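Local structure of EchA16_2 (Mycobacterium avium subsp. paratuberculosis, 3QYR) at residues A[42-47]-A[56-61]; A[23-28]-A[34-39]; A[134-139]-A[229-234]. The protein probably catalyses the reversible addition of water to the double bond of 2-enoyl-CoA thioesters. All coordinates share one frame; numbering follows the deposited sequence.

Contact 1 (A[42-47]-A[56-61]); sequences GALADA and VIITGA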
ATOM      1  N   GLY A  42     -14.070  19.553  20.538  1.00 15.28           N
ATOM      2  CA  GLY A  42     -14.673  20.790  20.031  1.00 15.76           C
ATOM      3  C   GLY A  42     -13.629  21.898  19.964  1.00 15.72           C
ATOM      4  O   GLY A  42     -13.533  22.606  18.959  1.00 15.65           O
ATOM      5  N   ALA A  43     -12.820  22.015  21.022  1.00 15.32           N
ATOM      6  CA  ALA A  43     -11.754  23.026  21.080  1.00 15.19           C
ATOM      7  C   ALA A  43     -10.672  22.829  20.010  1.00 14.87           C
ATOM      8  O   ALA A  43     -10.129  23.799  19.496  1.00 14.94           O
ATOM      9  CB  ALA A  43     -11.130  23.068  22.464  1.00 14.19           C
ATOM     10  N   LEU A  44     -10.335  21.594  19.680  1.00 15.06           N
ATOM     11  CA  LEU A  44      -9.362  21.385  18.607  1.00 15.52           C
ATOM     12  C   LEU A  44      -9.985  21.873  17.276  1.00 16.16           C
ATOM     13  O   LEU A  44      -9.346  22.549  16.469  1.00 15.47           O
ATOM     14  CB  LEU A  44      -8.907  19.927  18.532  1.00 15.03           C
ATOM     15  CG  LEU A  44      -7.929  19.390  19.610  1.00 14.91           C
ATOM     16  CD1 LEU A  44      -7.700  17.896  19.355  1.00 14.51           C
ATOM     17  CD2 LEU A  44      -6.588  20.097  19.647  1.00 12.74           C
ATOM     18  N   ALA A  45     -11.260  21.575  17.088  1.00 16.97           N
ATOM     19  CA  ALA A  45     -11.923  21.945  15.868  1.00 17.91           C
ATOM     20  C   ALA A  45     -11.870  23.442  15.713  1.00 18.89           C
ATOM     21  O   ALA A  45     -11.401  23.913  14.685  1.00 20.16           O
ATOM     22  CB  ALA A  45     -13.367  21.434  15.831  1.00 17.64           C
ATOM     23  N   ASP A  46     -12.331  24.175  16.726  1.00 19.49           N
ATOM     24  CA  ASP A  46     -12.343  25.637  16.701  1.00 20.67           C
ATOM     25  C   ASP A  46     -10.966  26.246  16.380  1.00 19.90           C
ATOM     26  O   ASP A  46     -10.874  27.176  15.588  1.00 19.97           O
ATOM     27  CB  ASP A  46     -12.861  26.193  18.055  1.00 21.54           C
ATOM     28  CG  ASP A  46     -14.318  25.800  18.337  1.00 24.53           C
ATOM     29  OD1 ASP A  46     -14.998  25.377  17.379  1.00 28.23           O
ATOM     30  OD2 ASP A  46     -14.793  25.900  19.503  1.00 27.76           O
ATOM     31  N   ALA A  47      -9.911  25.711  16.999  1.00 18.71           N
ATOM     32  CA  ALA A  47      -8.564  26.229  16.819  1.00 17.99           C
ATOM     33  C   ALA A  47      -8.142  26.239  15.346  1.00 18.02           C
ATOM     34  O   ALA A  47      -7.482  27.175  14.866  1.00 17.18           O
ATOM     35  CB  ALA A  47      -7.589  25.454  17.643  1.00 16.78           C
ATOM     36  N   VAL A  56      -1.144  24.998  18.609  1.00  9.83           N
ATOM     37  CA  VAL A  56      -1.914  24.518  19.756  1.00  9.62           C
ATOM     38  C   VAL A  56      -1.001  23.696  20.670  1.00  9.92           C
ATOM     39  O   VAL A  56      -0.160  22.939  20.186  1.00  9.45           O
ATOM     40  CB  VAL A  56      -3.119  23.641  19.320  1.00  9.83           C
ATOM     41  CG1 VAL A  56      -3.752  22.955  20.539  1.00  8.32           C
ATOM     42  CG2 VAL A  56      -4.153  24.473  18.565  1.00  8.46           C
ATOM     43  N   ILE A  57      -1.148  23.867  21.983  1.00  9.66           N
ATOM     44  CA  ILE A  57      -0.416  23.067  22.955  1.00  9.78           C
ATOM     45  C   ILE A  57      -1.463  22.367  23.801  1.00 10.05           C
ATOM     46  O   ILE A  57      -2.347  23.036  24.297  1.00 10.10           O
ATOM     47  CB  ILE A  57       0.454  23.936  23.919  1.00 10.11           C
ATOM     48  CG1 ILE A  57       1.645  24.561  23.190  1.00  9.69           C
ATOM     49  CG2 ILE A  57       0.937  23.105  25.123  1.00  8.26           C
ATOM     50  CD1 ILE A  57       2.472  25.543  24.049  1.00  6.57           C
ATOM     51  N   ILE A  58      -1.368  21.048  23.989  1.00  9.97           N
ATOM     52  CA  ILE A  58      -2.272  20.375  24.906  1.00  9.82           C
ATOM     53  C   ILE A  58      -1.473  19.860  26.077  1.00 10.33           C
ATOM     54  O   ILE A  58      -0.317  19.490  25.921  1.00 10.60           O
ATOM     55  CB  ILE A  58      -3.136  19.257  24.245  1.00 10.15           C
ATOM     56  CG1 ILE A  58      -2.351  17.970  23.966  1.00  9.76           C
ATOM     57  CG2 ILE A  58      -3.853  19.799  22.977  1.00  8.47           C
ATOM     58  CD1 ILE A  58      -3.275  16.826  23.375  1.00  6.45           C
ATOM     59  N   THR A  59      -2.074  19.916  27.264  1.00 10.78           N
ATOM     60  CA  THR A  59      -1.414  19.504  28.498  1.00 10.63           C
ATOM     61  C   THR A  59      -2.499  19.201  29.503  1.00 10.72           C
ATOM     62  O   THR A  59      -3.695  19.375  29.194  1.00 10.37           O
ATOM     63  CB  THR A  59      -0.463  20.610  29.060  1.00 11.21           C
ATOM     64  OG1 THR A  59       0.378  20.051  30.084  1.00 11.66           O
ATOM     65  CG2 THR A  59      -1.242  21.780  29.615  1.00  8.99           C
ATOM     66  N   GLY A  60      -2.078  18.768  30.693  1.00 10.77           N
ATOM     67  CA  GLY A  60      -3.005  18.437  31.781  1.00 11.46           C
ATOM     68  C   GLY A  60      -2.715  19.129  33.100  1.00 12.09           C
ATOM     69  O   GLY A  60      -1.580  19.563  33.370  1.00 11.81           O
ATOM     70  N   ALA A  61      -3.749  19.203  33.937  1.00 12.48           N
ATOM     71  CA  ALA A  61      -3.626  19.781  35.277  1.00 12.68           C
ATOM     72  C   ALA A  61      -2.924  18.747  36.161  1.00 13.49           C
ATOM     73  O   ALA A  61      -3.344  17.583  36.231  1.00 12.96           O
ATOM     74  CB  ALA A  61      -4.980  20.123  35.815  1.00 11.52           C
TER

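Contact 2 (A[23-28]-A[34-39]); sequences LNRPQA and AALRDR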
ATOM      1  N   LEU A  23      -6.480  20.030  30.008  1.00 11.40           N
ATOM      2  CA  LEU A  23      -7.473  19.081  30.567  1.00 11.72           C
ATOM      3  C   LEU A  23      -7.497  19.355  32.069  1.00 12.37           C
ATOM      4  O   LEU A  23      -6.449  19.335  32.712  1.00 13.28           O
ATOM      5  CB  LEU A  23      -7.097  17.605  30.280  1.00 11.40           C
ATOM      6  CG  LEU A  23      -6.914  17.073  28.827  1.00 10.46           C
ATOM      7  CD1 LEU A  23      -6.221  15.730  28.812  1.00  6.82           C
ATOM      8  CD2 LEU A  23      -8.221  16.961  28.034  1.00  7.13           C
ATOM      9  N   ASN A  24      -8.658  19.650  32.630  1.00 13.04           N
ATOM     10  CA  ASN A  24      -8.717  20.228  33.978  1.00 13.59           C
ATOM     11  C   ASN A  24      -9.754  19.570  34.898  1.00 14.38           C
ATOM     12  O   ASN A  24     -10.714  20.201  35.350  1.00 13.80           O
ATOM     13  CB  ASN A  24      -8.968  21.722  33.879  1.00 13.56           C
ATOM     14  CG  ASN A  24      -8.703  22.450  35.180  1.00 13.77           C
ATOM     15  OD1 ASN A  24      -7.665  22.255  35.811  1.00 15.04           O
ATOM     16  ND2 ASN A  24      -9.638  23.306  35.585  1.00 11.25           N
ATOM     17  N   ARG A  25      -9.533  18.282  35.142  1.00 15.03           N
ATOM     18  CA  ARG A  25     -10.154  17.557  36.245  1.00 15.59           C
ATOM     19  C   ARG A  25      -9.065  16.909  37.112  1.00 15.95           C
ATOM     20  O   ARG A  25      -8.990  15.685  37.216  1.00 16.71           O
ATOM     21  CB  ARG A  25     -11.049  16.484  35.682  1.00 15.07           C
ATOM     22  CG  ARG A  25     -12.221  17.015  34.962  1.00 15.88           C
ATOM     23  CD  ARG A  25     -13.041  15.871  34.414  1.00 14.99           C
ATOM     24  NE  ARG A  25     -13.843  15.211  35.435  1.00 14.01           N
ATOM     25  CZ  ARG A  25     -14.268  13.950  35.341  1.00 14.62           C
ATOM     26  NH1 ARG A  25     -13.930  13.199  34.288  1.00 14.17           N
ATOM     27  NH2 ARG A  25     -15.024  13.421  36.306  1.00 11.79           N
ATOM     28  N   PRO A  26      -8.182  17.721  37.708  1.00 16.30           N
ATOM     29  CA  PRO A  26      -7.020  17.158  38.409  1.00 15.91           C
ATOM     30  C   PRO A  26      -7.355  16.099  39.438  1.00 15.67           C
ATOM     31  O   PRO A  26      -6.676  15.077  39.520  1.00 15.14           O
ATOM     32  CB  PRO A  26      -6.387  18.375  39.088  1.00 15.88           C
ATOM     33  CG  PRO A  26      -7.377  19.465  38.990  1.00 16.39           C
ATOM     34  CD  PRO A  26      -8.187  19.192  37.766  1.00 16.51           C
ATOM     35  N   GLN A  27      -8.421  16.326  40.194  1.00 16.15           N
ATOM     36  CA  GLN A  27      -8.784  15.436  41.305  1.00 16.38           C
ATOM     37  C   GLN A  27      -9.360  14.137  40.799  1.00 16.33           C
ATOM     38  O   GLN A  27      -9.441  13.184  41.550  1.00 16.93           O
ATOM     39  CB  GLN A  27      -9.751  16.152  42.248  1.00 16.56           C
ATOM     40  CG  GLN A  27     -10.300  15.352  43.420  1.00 16.04           C
ATOM     41  CD  GLN A  27      -9.228  14.934  44.463  1.00 13.77           C
ATOM     42  OE1 GLN A  27      -9.068  15.603  45.487  1.00 10.23           O
ATOM     43  NE2 GLN A  27      -8.534  13.813  44.214  1.00  9.24           N
ATOM     44  N   ALA A  28      -9.774  14.118  39.529  1.00 16.45           N
ATOM     45  CA  ALA A  28     -10.142  12.893  38.827  1.00 16.70           C
ATOM     46  C   ALA A  28      -9.089  12.472  37.792  1.00 16.29           C
ATOM     47  O   ALA A  28      -9.392  11.712  36.885  1.00 16.01           O
ATOM     48  CB  ALA A  28     -11.505  13.071  38.136  1.00 17.07           C
ATOM     49  N   ALA A  34     -17.592  12.115  28.923  1.00 16.30           N
ATOM     50  CA  ALA A  34     -18.273  12.589  27.692  1.00 16.04           C
ATOM     51  C   ALA A  34     -18.223  14.116  27.592  1.00 15.95           C
ATOM     52  O   ALA A  34     -17.890  14.652  26.538  1.00 16.18           O
ATOM     53  CB  ALA A  34     -19.719  12.093  27.632  1.00 16.14           C
ATOM     54  N   ALA A  35     -18.530  14.812  28.686  1.00 16.13           N
ATOM     55  CA  ALA A  35     -18.477  16.273  28.678  1.00 16.15           C
ATOM     56  C   ALA A  35     -17.054  16.790  28.306  1.00 15.45           C
ATOM     57  O   ALA A  35     -16.903  17.763  27.553  1.00 15.60           O
ATOM     58  CB  ALA A  35     -18.912  16.834  30.028  1.00 15.59           C
ATOM     59  N   LEU A  36     -16.020  16.145  28.818  1.00 14.89           N
ATOM     60  CA  LEU A  36     -14.677  16.633  28.571  1.00 14.88           C
ATOM     61  C   LEU A  36     -14.242  16.290  27.178  1.00 15.26           C
ATOM     62  O   LEU A  36     -13.488  17.051  26.584  1.00 16.21           O
ATOM     63  CB  LEU A  36     -13.660  16.111  29.577  1.00 14.45           C
ATOM     64  CG  LEU A  36     -12.220  16.608  29.341  1.00 13.59           C
ATOM     65  CD1 LEU A  36     -12.150  18.185  29.331  1.00 11.28           C
ATOM     66  CD2 LEU A  36     -11.298  16.030  30.383  1.00 10.66           C
ATOM     67  N   ARG A  37     -14.699  15.156  26.647  1.00 15.95           N
ATOM     68  CA  ARG A  37     -14.409  14.825  25.260  1.00 16.19           C
ATOM     69  C   ARG A  37     -15.070  15.838  24.329  1.00 16.97           C
ATOM     70  O   ARG A  37     -14.422  16.371  23.429  1.00 16.26           O
ATOM     71  CB  ARG A  37     -14.858  13.414  24.918  1.00 16.03           C
ATOM     72  CG  ARG A  37     -14.156  12.362  25.762  1.00 17.33           C
ATOM     73  CD  ARG A  37     -14.339  10.955  25.263  1.00 15.88           C
ATOM     74  NE  ARG A  37     -15.733  10.509  25.334  1.00 17.81           N
ATOM     75  CZ  ARG A  37     -16.305   9.892  26.372  1.00 19.10           C
ATOM     76  NH1 ARG A  37     -15.643   9.634  27.494  1.00 18.94           N
ATOM     77  NH2 ARG A  37     -17.559   9.505  26.272  1.00 19.79           N
ATOM     78  N   ASP A  38     -16.359  16.101  24.532  1.00 18.29           N
ATOM     79  CA  ASP A  38     -17.038  17.067  23.682  1.00 19.81           C
ATOM     80  C   ASP A  38     -16.285  18.391  23.747  1.00 19.64           C
ATOM     81  O   ASP A  38     -16.075  19.027  22.731  1.00 18.96           O
ATOM     82  CB  ASP A  38     -18.541  17.244  24.050  1.00 20.94           C
ATOM     83  CG  ASP A  38     -19.389  15.973  23.776  1.00 22.81           C
ATOM     84  OD1 ASP A  38     -18.850  14.972  23.219  1.00 24.29           O
ATOM     85  OD2 ASP A  38     -20.585  15.980  24.141  1.00 22.92           O
ATOM     86  N   ARG A  39     -15.825  18.761  24.946  1.00 20.48           N
ATOM     87  CA  ARG A  39     -15.123  20.039  25.146  1.00 20.51           C
ATOM     88  C   ARG A  39     -13.756  20.078  24.486  1.00 18.95           C
ATOM     89  O   ARG A  39     -13.390  21.098  23.874  1.00 18.91           O
ATOM     90  CB  ARG A  39     -14.991  20.349  26.628  1.00 21.06           C
ATOM     91  CG  ARG A  39     -16.303  20.876  27.228  1.00 26.25           C
ATOM     92  CD  ARG A  39     -16.361  22.396  27.271  1.00 31.57           C
ATOM     93  NE  ARG A  39     -15.871  22.863  28.584  1.00 37.32           N
ATOM     94  CZ  ARG A  39     -15.192  23.997  28.811  1.00 39.07           C
ATOM     95  NH1 ARG A  39     -14.814  24.277  30.060  1.00 39.18           N
ATOM     96  NH2 ARG A  39     -14.873  24.842  27.811  1.00 38.97           N
TER

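Contact 3 (A[134-139]-A[229-234]); sequences LPTWGL and QFRTSG. With EDO (1,2-ethanediol), chain G.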
ATOM      1  N   LEU A 134     -10.364  -3.447  23.511  1.00 19.17           N
ATOM      2  CA  LEU A 134      -9.443  -3.177  22.427  1.00 17.56           C
ATOM      3  C   LEU A 134      -9.561  -1.714  22.114  1.00 16.64           C
ATOM      4  O   LEU A 134     -10.579  -1.109  22.414  1.00 17.66           O
ATOM      5  CB  LEU A 134      -9.747  -4.034  21.217  1.00 17.24           C
ATOM      6  CG  LEU A 134      -8.893  -5.302  21.140  1.00 17.41           C
ATOM      7  CD1 LEU A 134      -9.060  -6.168  22.362  1.00 15.12           C
ATOM      8  CD2 LEU A 134      -9.244  -6.096  19.876  1.00 17.79           C
ATOM      9  N   PRO A 135      -8.506  -1.123  21.555  1.00 15.06           N
ATOM     10  CA  PRO A 135      -8.438   0.301  21.259  1.00 14.17           C
ATOM     11  C   PRO A 135      -9.105   0.713  19.939  1.00 13.94           C
ATOM     12  O   PRO A 135      -9.093  -0.070  18.984  1.00 14.21           O
ATOM     13  CB  PRO A 135      -6.935   0.544  21.147  1.00 13.79           C
ATOM     14  CG  PRO A 135      -6.429  -0.713  20.643  1.00 14.10           C
ATOM     15  CD  PRO A 135      -7.197  -1.763  21.379  1.00 14.63           C
ATOM     16  N   THR A 136      -9.643   1.940  19.904  1.00 12.73           N
ATOM     17  CA  THR A 136     -10.302   2.505  18.734  1.00 12.26           C
ATOM     18  C   THR A 136      -9.854   3.932  18.402  1.00 11.82           C
ATOM     19  O   THR A 136     -10.399   4.567  17.464  1.00 10.75           O
ATOM     20  CB  THR A 136     -11.820   2.526  18.944  1.00 12.84           C
ATOM     21  OG1 THR A 136     -12.121   3.113  20.227  1.00 12.46           O
ATOM     22  CG2 THR A 136     -12.384   1.128  18.876  1.00 12.14           C
ATOM     23  N   TRP A 137      -8.857   4.427  19.149  1.00 11.54           N
ATOM     24  CA  TRP A 137      -8.269   5.743  18.890  1.00 11.34           C
ATOM     25  C   TRP A 137      -6.830   5.644  18.369  1.00 11.29           C
ATOM     26  O   TRP A 137      -6.002   6.542  18.610  1.00 12.46           O
ATOM     27  CB  TRP A 137      -8.320   6.592  20.146  1.00 11.41           C
ATOM     28  CG  TRP A 137      -9.634   7.148  20.510  1.00 11.08           C
ATOM     29  CD1 TRP A 137     -10.826   6.901  19.923  1.00 13.66           C
ATOM     30  CD2 TRP A 137      -9.894   8.046  21.595  1.00 12.51           C
ATOM     31  NE1 TRP A 137     -11.824   7.605  20.561  1.00 15.41           N
ATOM     32  CE2 TRP A 137     -11.271   8.317  21.595  1.00 14.19           C
ATOM     33  CE3 TRP A 137      -9.088   8.657  22.568  1.00 12.25           C
ATOM     34  CZ2 TRP A 137     -11.867   9.167  22.537  1.00 12.78           C
ATOM     35  CZ3 TRP A 137      -9.681   9.485  23.503  1.00 11.17           C
ATOM     36  CH2 TRP A 137     -11.058   9.735  23.482  1.00 10.72           C
ATOM     37  N   GLY A 138      -6.522   4.562  17.656  1.00 10.63           N
ATOM     38  CA  GLY A 138      -5.250   4.445  16.953  1.00  9.66           C
ATOM     39  C   GLY A 138      -4.044   3.956  17.721  1.00  9.21           C
ATOM     40  O   GLY A 138      -2.947   3.908  17.173  1.00  9.65           O
ATOM     41  N   LEU A 139      -4.191   3.587  18.982  1.00  8.83           N
ATOM     42  CA  LEU A 139      -3.052   3.002  19.703  1.00  8.24           C
ATOM     43  C   LEU A 139      -2.382   1.849  18.933  1.00  8.34           C
ATOM     44  O   LEU A 139      -1.149   1.768  18.859  1.00  7.61           O
ATOM     45  CB  LEU A 139      -3.463   2.514  21.095  1.00  8.39           C
ATOM     46  CG  LEU A 139      -2.292   2.052  21.982  1.00  9.17           C
ATOM     47  CD1 LEU A 139      -2.431   2.512  23.414  1.00  8.39           C
ATOM     48  CD2 LEU A 139      -2.112   0.536  21.880  1.00  8.91           C
ATOM     49  N   GLN A 229     -15.164  -6.820  16.160  1.00 22.12           N
ATOM     50  CA  GLN A 229     -15.274  -8.287  16.254  1.00 23.73           C
ATOM     51  C   GLN A 229     -15.186  -8.731  17.710  1.00 25.01           C
ATOM     52  O   GLN A 229     -15.869  -9.669  18.122  1.00 24.69           O
ATOM     53  CB  GLN A 229     -14.214  -9.019  15.412  1.00 23.23           C
ATOM     54  N   PHE A 230     -14.353  -8.029  18.483  1.00 26.41           N
ATOM     55  CA  PHE A 230     -14.163  -8.318  19.905  1.00 27.69           C
ATOM     56  C   PHE A 230     -15.402  -7.986  20.747  1.00 29.90           C
ATOM     57  O   PHE A 230     -15.778  -8.768  21.620  1.00 29.25           O
ATOM     58  CB  PHE A 230     -12.917  -7.597  20.435  1.00 26.88           C
ATOM     59  CG  PHE A 230     -12.553  -7.971  21.843  1.00 24.64           C
ATOM     60  CD1 PHE A 230     -11.996  -9.223  22.124  1.00 23.28           C
ATOM     61  CD2 PHE A 230     -12.762  -7.078  22.887  1.00 22.93           C
ATOM     62  CE1 PHE A 230     -11.648  -9.574  23.426  1.00 23.40           C
ATOM     63  CE2 PHE A 230     -12.422  -7.425  24.203  1.00 23.47           C
ATOM     64  CZ  PHE A 230     -11.865  -8.680  24.465  1.00 23.28           C
ATOM     65  N   ARG A 231     -16.028  -6.843  20.477  1.00 32.85           N
ATOM     66  CA  ARG A 231     -17.328  -6.505  21.084  1.00 36.42           C
ATOM     67  C   ARG A 231     -18.408  -7.518  20.736  1.00 38.79           C
ATOM     68  O   ARG A 231     -19.181  -7.882  21.611  1.00 39.60           O
ATOM     69  CB  ARG A 231     -17.818  -5.104  20.677  1.00 36.51           C
ATOM     70  CG  ARG A 231     -16.923  -3.968  21.189  1.00 39.96           C
ATOM     71  CD  ARG A 231     -17.551  -2.572  21.008  1.00 44.01           C
ATOM     72  NE  ARG A 231     -18.043  -2.369  19.636  1.00 46.94           N
ATOM     73  CZ  ARG A 231     -17.435  -1.663  18.669  1.00 47.96           C
ATOM     74  NH1 ARG A 231     -16.271  -1.024  18.867  1.00 46.27           N
ATOM     75  NH2 ARG A 231     -18.023  -1.591  17.475  1.00 48.32           N
ATOM     76  N   THR A 232     -18.455  -7.983  19.484  1.00 41.16           N
ATOM     77  CA  THR A 232     -19.517  -8.896  19.050  1.00 43.99           C
ATOM     78  C   THR A 232     -19.398 -10.323  19.596  1.00 46.35           C
ATOM     79  O   THR A 232     -20.405 -11.010  19.715  1.00 47.39           O
ATOM     80  CB  THR A 232     -19.624  -8.987  17.501  1.00 44.26           C
ATOM     81  OG1 THR A 232     -19.941  -7.700  16.965  1.00 43.73           O
ATOM     82  CG2 THR A 232     -20.717  -9.985  17.083  1.00 44.52           C
ATOM     83  N   SER A 233     -18.188 -10.787  19.894  1.00 48.51           N
ATOM     84  CA  SER A 233     -18.008 -12.130  20.471  1.00 50.77           C
ATOM     85  C   SER A 233     -18.196 -12.124  22.005  1.00 52.60           C
ATOM     86  O   SER A 233     -18.444 -13.187  22.609  1.00 53.35           O
ATOM     87  CB  SER A 233     -16.647 -12.717  20.087  1.00 50.55           C
ATOM     88  OG  SER A 233     -15.584 -11.932  20.596  1.00 50.34           O
ATOM     89  N   GLY A 234     -18.077 -10.932  22.613  1.00 54.09           N
ATOM     90  CA  GLY A 234     -18.458 -10.679  24.027  1.00 55.59           C
ATOM     91  C   GLY A 234     -19.958 -10.424  24.232  1.00 57.50           C
ATOM     92  O   GLY A 234     -20.482 -10.591  25.338  1.00 58.09           O
TER
HETATM   93  C1  EDO G 250      -9.888   4.297  22.619  1.00 20.00           C
HETATM   94  O1  EDO G 250      -9.173   3.103  22.344  1.00 17.81           O
HETATM   95  C2  EDO G 250     -10.222   4.462  24.098  1.00 21.38           C
HETATM   96  O2  EDO G 250     -10.110   3.261  24.859  1.00 20.56           O

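Contact 1 (A[42-47]-A[56-61])
Val-56 sets its two methyl groups against two successive turns of the facing helix, and these touches make up most of the contact. CG2 of Val-56 comes 3.7 Å from CB of Ala-47, while its CG1 lies 4.1 Å from CD2 of Leu-44. The division follows from the first torsion of the valine: CG1 stands anti to the backbone N (chi1 170°) and CG2 anti to the carbonyl carbon, which gives each helical residue a branch of its own. Leu-44 and Ala-47 are three residues apart, so both fall on the side of helix 42-47 that faces the strand. Ala-47 turns its single methyl toward Val-56 where the backbones are nearest, with 7.5 Å between the CA atoms of Ala-47 and Val-56. Leu-44 leaves the helix directed past the strand, and its longer side chain carries CD2 nearer. CD2 of Leu-44 also lies 4.3 Å from CG2 of Ile-58, two residues further along the strand. Beta-branched Val-56 and Ile-58 suit an extended strand, whose alternation turns both toward the helix and Ile-57 to the other side of the sheet. The packing is apolar and buried, with the axes of the two segments 10.6 Å apart and nearly antiparallel at 166°. Helix and strand are the last two elements of the beta-alpha-beta unit made by strand 18-23, helix 34-49 and strand 55-60. Strand 55-60 runs between strands 18-23 and 94-98; Leu-21 of the former touches Leu-44, and Val-94 of the latter packs on both Val-56 and Ile-58.

Contact 2 (A[23-28]-A[34-39])
Leu-36 reaches out from the first turns of helix 34-39 and lays its CD2 methyl against the CD2 methyl of Leu-23, 4.0 Å away. The two leucines meet at about a right angle, so contact is made through one branch of each and not along their lengths. Leu-36 is directed at the other segment from its root, with CG anti to the backbone N (chi1 180°), which extends the side chain from the helix toward the end of strand 18-23. Leu-23 leaves its backbone alongside the helix and only its branched end closes in. Leucine suits both places, since a flexible, forked side chain can fill the space between a strand end and a helix start without needing a polar partner. Here the chain passes from strand to helix in the beta-alpha-beta unit of 18-23, 34-49 and 55-60. Arg-25 adds a looser touch on the same methyl: its CD lies 4.4 Å from CD2 of Leu-36. The aliphatic part of the arginine thus borders Leu-36 while its charged end is engaged elsewhere, NH1 pairing with Asp-70 in a salt bridge and with the carbonyl oxygen of Ala-31. The chemistry is divided: the two segments meet through hydrocarbon alone, which gives cohesion but little directional specificity, whereas the directional bonds of Arg-25 run to residues beyond them and are likely to limit where its methylene chain lies.

Contact 3 (A[134-139]-A[229-234])
Leu-134 places its CD1 methyl squarely over one face of the Phe-230 ring, a CH-pi contact in which the methyl carbon lies 3.9 Å from the ring centroid and 12° off the normal. The leucine stands roughly perpendicular to the phenylalanine and presents a branch end to the flat of the ring; the other methyl of Leu-134, CD2, rests 4.0 Å from CB of Phe-230. A chi1 of -173° carries the Phe-230 ring away from its own backbone N and out from helix 229-234 to receive the methyl. A flat aromatic face offers its pi cloud to the slightly positive hydrogens of a methyl, which suits leucine and phenylalanine here. Beside it, Arg-231 brings NH1 to 4.4 Å from CG2 of Thr-136, the methyl standing at the guanidinium edge near its plane, a loose touch at the surface. Thr-136 is branched in a way that serves two directions: CG2 faces the arginine, while OG1 is hydrogen-bonded to the carbonyl oxygen of Ile-83. The backbone N of Thr-136 donates to O1 of a bound 1,2-ethanediol at 2.7 Å with an N-H...O angle of 163°, and the diol carbon C1 lies over one face of Trp-137. The diol, probably from the crystallisation liquor, is also hydrogen-bonded to Glu-108 and His-128, and it probably marks the active-site pocket, as in crotonase relatives. Segment 134-139 lies in the loop after strand 123-125 and leads into helix 139-147, with helix 105-112 packing on Trp-137 and the end of long helix 198-234 beside Leu-134; Ala-203 of a second subunit packs on both Leu-134 and Phe-230.

Along the chain contact 2 closes before contact 1 opens, and contact 3 follows far later. Contacts 1 and 2 share helix 34-49, with centres about 12 Å apart: contact 2 sits at its start and contact 1 further along, so together they lay the helix of one beta-alpha-beta unit against its strands. Backbone pairing between Leu-23 and both Thr-59 and Ala-61 also joins them directly. Contact 3 lies at the surface, its centre about 26 Å from that of contact 1 and about 23 Å from that of contact 2, yet CD of Arg-37 touches CH2 of Trp-137 at 3.9 Å. That touch brings the beta-alpha-beta unit next to the loop that packs on helix 198-234 and on a second subunit.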